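Local atomic coordinates of K5 lyase (Enterobacteria phage k1-5, PDB entry 2X3H), a protein that cleaves the K5 capsular polysaccharide, a glycosaminoglycan, by a lyase (elimination) reaction, and is built as a trimeric phage tail spike. Residues 168-173 with 200-205; 196-201 with 225-230. One frame throughout, in Å; residues are numbered along the deposited sequence.

In the fold
Contact 1 (168-173 with 200-205) and contact 2 (196-201 with 225-230) are successive steps of one parallel beta-helix: strand 198-206 pairs with strand 168-178 on one side and with strand 227-234 on the other. Their centres lie about 9 Å apart, and Lys200 and Gly201 belong to both. The pairing of contact 1 continues backwards into contact 2's residues, with Val170 N 2.8 Å from Met198 O and Val168 O 3.0 Å from Met198 N, both probable hydrogen bonds. Both contacts lie in the buried body of the beta-helix at the trimer interface, and both touch the third subunit.

Contact 1: 168-173 with 200-205; sequences VTVSDV and KGIRGS
Ser171 lies beside Lys200, and Val173 beside Ile202, where two parallel strands turn a corner together at Asp172 and Gly201, as in neighbouring coils of a beta-helix. Lys200 N donates to Val170 O at 2.9 Å. Past it Asp172 N reaches Lys200 O, Val173 N makes a weak bond to Gly201 O, and Arg203 N returns to Val173 O at 3.1 Å, so pairing persists through the bend. Both corner residues have positive phi.

The lysine's CG sits between its own backbone N and carbonyl carbon (chi1 52°), and beyond CG the chain is extended. It therefore slants across the flank of 168-173. Lys200 CG rests 3.7 Å from Ser171 CB, and Lys200 CE passes 3.8 Å from Thr169 CG2. On the face of Val173, Ile202 bends back at chi2 (-57°), carrying CD1 to 4.0 Å from Val170 CG1 and 4.2 Å from Val173 CB.

The charged ends reach neighbouring subunits. Lys200 NZ forms a salt bridge with Asp172 of the third subunit, while Arg203 bonds Gly196 O and Thr169 OG1 of the second and, through NH1, Asn174 OD1 of its own chain. The chemistry thus divides: Ile202 CD1 packs between Val170 CG1 and Val173 CB, whereas the lysine's aliphatic chain crosses its neighbour over Ser171 and Thr169 and delivers its ammonium to the subunit interface.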
loop_
_atom_site.group_PDB
_atom_site.type_symbol
_atom_site.label_atom_id
_atom_site.label_comp_id
_atom_site.label_asym_id
_atom_site.label_seq_id
_atom_site.Cartn_x
_atom_site.Cartn_y
_atom_site.Cartn_z
ATOM N N VAL A 168 8.773 23.730 12.513
ATOM C CA VAL A 168 10.221 23.564 12.529
ATOM C C VAL A 168 10.588 22.425 11.592
ATOM O O VAL A 168 9.967 21.361 11.615
ATOM C CB VAL A 168 10.748 23.278 13.958
ATOM C CG1 VAL A 168 12.255 23.044 13.959
ATOM C CG2 VAL A 168 10.370 24.421 14.901
ATOM N N THR A 169 11.592 22.656 10.755
ATOM C CA THR A 169 12.080 21.597 9.873
ATOM C C THR A 169 13.464 21.166 10.307
ATOM O O THR A 169 14.368 21.993 10.445
ATOM C CB THR A 169 12.086 22.077 8.417
ATOM O OG1 THR A 169 10.730 22.261 8.000
ATOM C CG2 THR A 169 12.762 21.080 7.498
ATOM N N VAL A 170 13.624 19.868 10.547
ATOM C CA VAL A 170 14.929 19.309 10.883
ATOM C C VAL A 170 15.283 18.389 9.729
ATOM O O VAL A 170 14.582 17.407 9.490
ATOM C CB VAL A 170 14.895 18.497 12.197
ATOM C CG1 VAL A 170 16.276 17.897 12.501
ATOM C CG2 VAL A 170 14.423 19.368 13.363
ATOM N N SER A 171 16.352 18.694 9.004
ATOM C CA SER A 171 16.624 17.934 7.794
ATOM C C SER A 171 18.092 17.641 7.584
ATOM O O SER A 171 18.963 18.508 7.780
ATOM C CB SER A 171 16.042 18.625 6.558
ATOM O OG SER A 171 16.576 19.910 6.385
ATOM N N ASP A 172 18.358 16.405 7.172
ATOM C CA ASP A 172 19.715 15.973 6.885
ATOM C C ASP A 172 20.642 16.212 8.067
ATOM O O ASP A 172 21.707 16.835 7.932
ATOM C CB ASP A 172 20.204 16.668 5.624
ATOM C CG ASP A 172 19.461 16.185 4.408
ATOM O OD1 ASP A 172 19.333 14.954 4.242
ATOM O OD2 ASP A 172 18.975 17.029 3.628
ATOM N N VAL A 173 20.220 15.686 9.214
ATOM C CA VAL A 173 21.011 15.712 10.435
ATOM C C VAL A 173 21.497 14.323 10.810
ATOM O O VAL A 173 20.729 13.359 10.802
ATOM C CB VAL A 173 20.224 16.322 11.615
ATOM C CG1 VAL A 173 21.079 16.325 12.893
ATOM C CG2 VAL A 173 19.790 17.739 11.277
ATOM N N LYS A 200 13.174 15.101 8.517
ATOM C CA LYS A 200 13.478 14.298 7.340
ATOM C C LYS A 200 14.967 14.100 7.134
ATOM O O LYS A 200 15.764 15.015 7.353
ATOM C CB LYS A 200 12.853 14.913 6.094
ATOM C CG LYS A 200 13.164 16.385 5.886
ATOM C CD LYS A 200 12.125 17.011 4.955
ATOM C CE LYS A 200 12.399 18.471 4.718
ATOM N NZ LYS A 200 11.774 18.907 3.430
ATOM N N GLY A 201 15.340 12.900 6.706
ATOM C CA GLY A 201 16.744 12.631 6.429
ATOM C C GLY A 201 17.552 12.613 7.704
ATOM O O GLY A 201 18.478 13.408 7.869
ATOM N N ILE A 202 17.195 11.712 8.610
ATOM C CA ILE A 202 17.869 11.636 9.894
ATOM C C ILE A 202 18.636 10.339 9.999
ATOM O O ILE A 202 18.084 9.280 9.709
ATOM C CB ILE A 202 16.849 11.639 11.035
ATOM C CG1 ILE A 202 15.952 12.876 10.957
ATOM C CG2 ILE A 202 17.527 11.511 12.380
ATOM C CD1 ILE A 202 16.692 14.221 10.982
ATOM N N ARG A 203 19.902 10.428 10.407
ATOM C CA ARG A 203 20.690 9.235 10.767
ATOM C C ARG A 203 20.987 9.233 12.258
ATOM O O ARG A 203 21.246 10.287 12.835
ATOM C CB ARG A 203 22.022 9.197 10.020
ATOM C CG ARG A 203 21.902 9.006 8.507
ATOM C CD ARG A 203 23.261 8.645 7.886
ATOM N NE ARG A 203 23.245 8.580 6.424
ATOM C CZ ARG A 203 23.386 9.632 5.621
ATOM N NH1 ARG A 203 23.519 10.857 6.141
ATOM N NH2 ARG A 203 23.379 9.478 4.292
ATOM N N GLY A 204 20.946 8.054 12.871
ATOM C CA GLY A 204 21.301 7.895 14.287
ATOM C C GLY A 204 22.096 6.618 14.456
ATOM O O GLY A 204 21.730 5.585 13.890
ATOM N N SER A 205 23.190 6.689 15.214
ATOM C CA SER A 205 24.005 5.516 15.506
ATOM C C SER A 205 24.207 5.362 17.015
ATOM O O SER A 205 24.927 6.149 17.634
ATOM C CB SER A 205 25.359 5.627 14.811
ATOM O OG SER A 205 26.136 4.459 15.040
#

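Contact 2: 196-201 with 225-230; sequences GLMIKG and NSLIDN
This is a parallel strand pairing between consecutive coils of the beta-helix, strand 198-200 beside strand 227-230, buried within the trimeric spike. The evidence is the short axis distance of 4.7 Å, the 13° between the strand directions, and an in-register match of Met198 with Leu227, Ile199 with Ile228 and Lys200 with Asp229.

The backbone bonds alternate between the strands. Leu227 N donates to Leu197 O, Ile199 N to Leu227 O at 2.8 Å, Asp229 N to Ile199 O, and Gly201 N to Asp229 O at 3.0 Å.

Ahead of the regular strands a side chain takes over. Ser226 OG accepts a hydrogen bond from Leu197 N at 3.0 Å, with a bent N-H...O angle of 146°. The hydroxyl lies anti to the serine's carbonyl carbon (chi1 -66°), which turns it across to the other coil, where it also rests 3.5 Å from Leu197 CB. OG also bonds Val224 O, two residues earlier, which fixes the hydroxyl between its own loop and Leu197.

Apolar side chains meet in register on both faces. On the Met198 face, the methionine is extended from chi2 onward and its CE reaches 4.3 Å from Leu227 CD1; on the other face two like residues meet, Ile199 CB lying 4.2 Å from Ile228 CG1. Lys200 CB adds a contact with Asp229 O.

Leu185 packs against Ile199. The Met198 face turns to the third subunit, whose Arg203 meets Met198 and whose Ile257 meets Leu227. Within the chain, strand 168-178 adjoins 198-206, and strand 252-259 follows 227-234, receiving Leu227 on Ile252 and Asp229 on Ser254.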
loop_
_atom_site.group_PDB
_atom_site.type_symbol
_atom_site.label_atom_id
_atom_site.label_comp_id
_atom_site.label_asym_id
_atom_site.label_seq_id
_atom_site.Cartn_x
_atom_site.Cartn_y
_atom_site.Cartn_z
ATOM N N GLY A 196 3.066 20.800 12.888
ATOM C CA GLY A 196 3.623 21.165 11.595
ATOM C C GLY A 196 5.118 20.905 11.429
ATOM O O GLY A 196 5.779 21.518 10.576
ATOM N N LEU A 197 5.654 19.998 12.227
ATOM C CA LEU A 197 7.085 19.691 12.132
ATOM C C LEU A 197 7.371 18.919 10.858
ATOM O O LEU A 197 6.530 18.147 10.389
ATOM C CB LEU A 197 7.545 18.842 13.318
ATOM C CG LEU A 197 7.182 19.367 14.719
ATOM C CD1 LEU A 197 7.754 18.483 15.819
ATOM C CD2 LEU A 197 7.640 20.795 14.908
ATOM N N MET A 198 8.554 19.121 10.299
ATOM C CA MET A 198 9.029 18.265 9.223
ATOM C C MET A 198 10.390 17.757 9.637
ATOM O O MET A 198 11.329 18.533 9.776
ATOM C CB MET A 198 9.139 19.028 7.907
ATOM C CG MET A 198 7.792 19.395 7.278
ATOM S SD MET A 198 8.034 20.401 5.792
ATOM C CE MET A 198 6.368 20.560 5.163
ATOM N N ILE A 199 10.478 16.454 9.864
ATOM C CA ILE A 199 11.711 15.833 10.311
ATOM C C ILE A 199 12.092 14.828 9.240
ATOM O O ILE A 199 11.391 13.828 9.048
ATOM C CB ILE A 199 11.489 15.119 11.657
ATOM C CG1 ILE A 199 11.224 16.140 12.776
ATOM C CG2 ILE A 199 12.657 14.193 12.002
ATOM C CD1 ILE A 199 10.637 15.519 14.037
ATOM N N LYS A 200 13.174 15.101 8.517
ATOM C CA LYS A 200 13.478 14.298 7.340
ATOM C C LYS A 200 14.967 14.100 7.134
ATOM O O LYS A 200 15.764 15.015 7.353
ATOM C CB LYS A 200 12.853 14.913 6.094
ATOM C CG LYS A 200 13.164 16.385 5.886
ATOM C CD LYS A 200 12.125 17.011 4.955
ATOM C CE LYS A 200 12.399 18.471 4.718
ATOM N NZ LYS A 200 11.774 18.907 3.430
ATOM N N GLY A 201 15.340 12.900 6.706
ATOM C CA GLY A 201 16.744 12.631 6.429
ATOM C C GLY A 201 17.552 12.613 7.704
ATOM O O GLY A 201 18.478 13.408 7.869
ATOM N N ASN A 225 -0.165 17.037 12.943
ATOM C CA ASN A 225 0.105 17.572 11.598
ATOM C C ASN A 225 1.594 17.618 11.271
ATOM O O ASN A 225 2.064 18.595 10.709
ATOM C CB ASN A 225 -0.489 18.985 11.426
ATOM C CG ASN A 225 -1.949 19.059 11.848
ATOM O OD1 ASN A 225 -2.354 19.949 12.622
ATOM N ND2 ASN A 225 -2.743 18.122 11.363
ATOM N N SER A 226 2.319 16.550 11.594
ATOM C CA SER A 226 3.761 16.538 11.389
ATOM C C SER A 226 4.201 15.382 10.515
ATOM O O SER A 226 3.511 14.356 10.436
ATOM C CB SER A 226 4.482 16.479 12.735
ATOM O OG SER A 226 4.263 17.669 13.490
ATOM N N LEU A 227 5.339 15.570 9.851
ATOM C CA LEU A 227 5.882 14.582 8.912
ATOM C C LEU A 227 7.240 14.111 9.400
ATOM O O LEU A 227 8.088 14.933 9.733
ATOM C CB LEU A 227 6.043 15.200 7.510
ATOM C CG LEU A 227 4.771 15.689 6.800
ATOM C CD1 LEU A 227 5.105 16.505 5.588
ATOM C CD2 LEU A 227 3.882 14.499 6.405
ATOM N N ILE A 228 7.445 12.800 9.452
ATOM C CA ILE A 228 8.752 12.220 9.777
ATOM C C ILE A 228 9.084 11.263 8.637
ATOM O O ILE A 228 8.349 10.300 8.429
ATOM C CB ILE A 228 8.690 11.461 11.112
ATOM C CG1 ILE A 228 8.267 12.417 12.232
ATOM C CG2 ILE A 228 10.027 10.750 11.426
ATOM C CD1 ILE A 228 8.017 11.711 13.563
ATOM N N ASP A 229 10.163 11.534 7.890
ATOM C CA ASP A 229 10.401 10.865 6.589
ATOM C C ASP A 229 11.895 10.585 6.419
ATOM O O ASP A 229 12.727 11.447 6.705
ATOM C CB ASP A 229 9.899 11.790 5.447
ATOM C CG ASP A 229 9.870 11.111 4.067
ATOM O OD1 ASP A 229 9.721 9.869 3.981
ATOM O OD2 ASP A 229 9.989 11.848 3.049
ATOM N N ASN A 230 12.237 9.377 5.971
ATOM C CA ASN A 230 13.627 9.064 5.616
ATOM C C ASN A 230 14.559 9.064 6.839
ATOM O O ASN A 230 15.417 9.948 6.986
ATOM C CB ASN A 230 14.141 10.031 4.521
ATOM C CG ASN A 230 13.481 9.792 3.147
ATOM O OD1 ASN A 230 13.239 10.737 2.378
ATOM N ND2 ASN A 230 13.202 8.537 2.838
#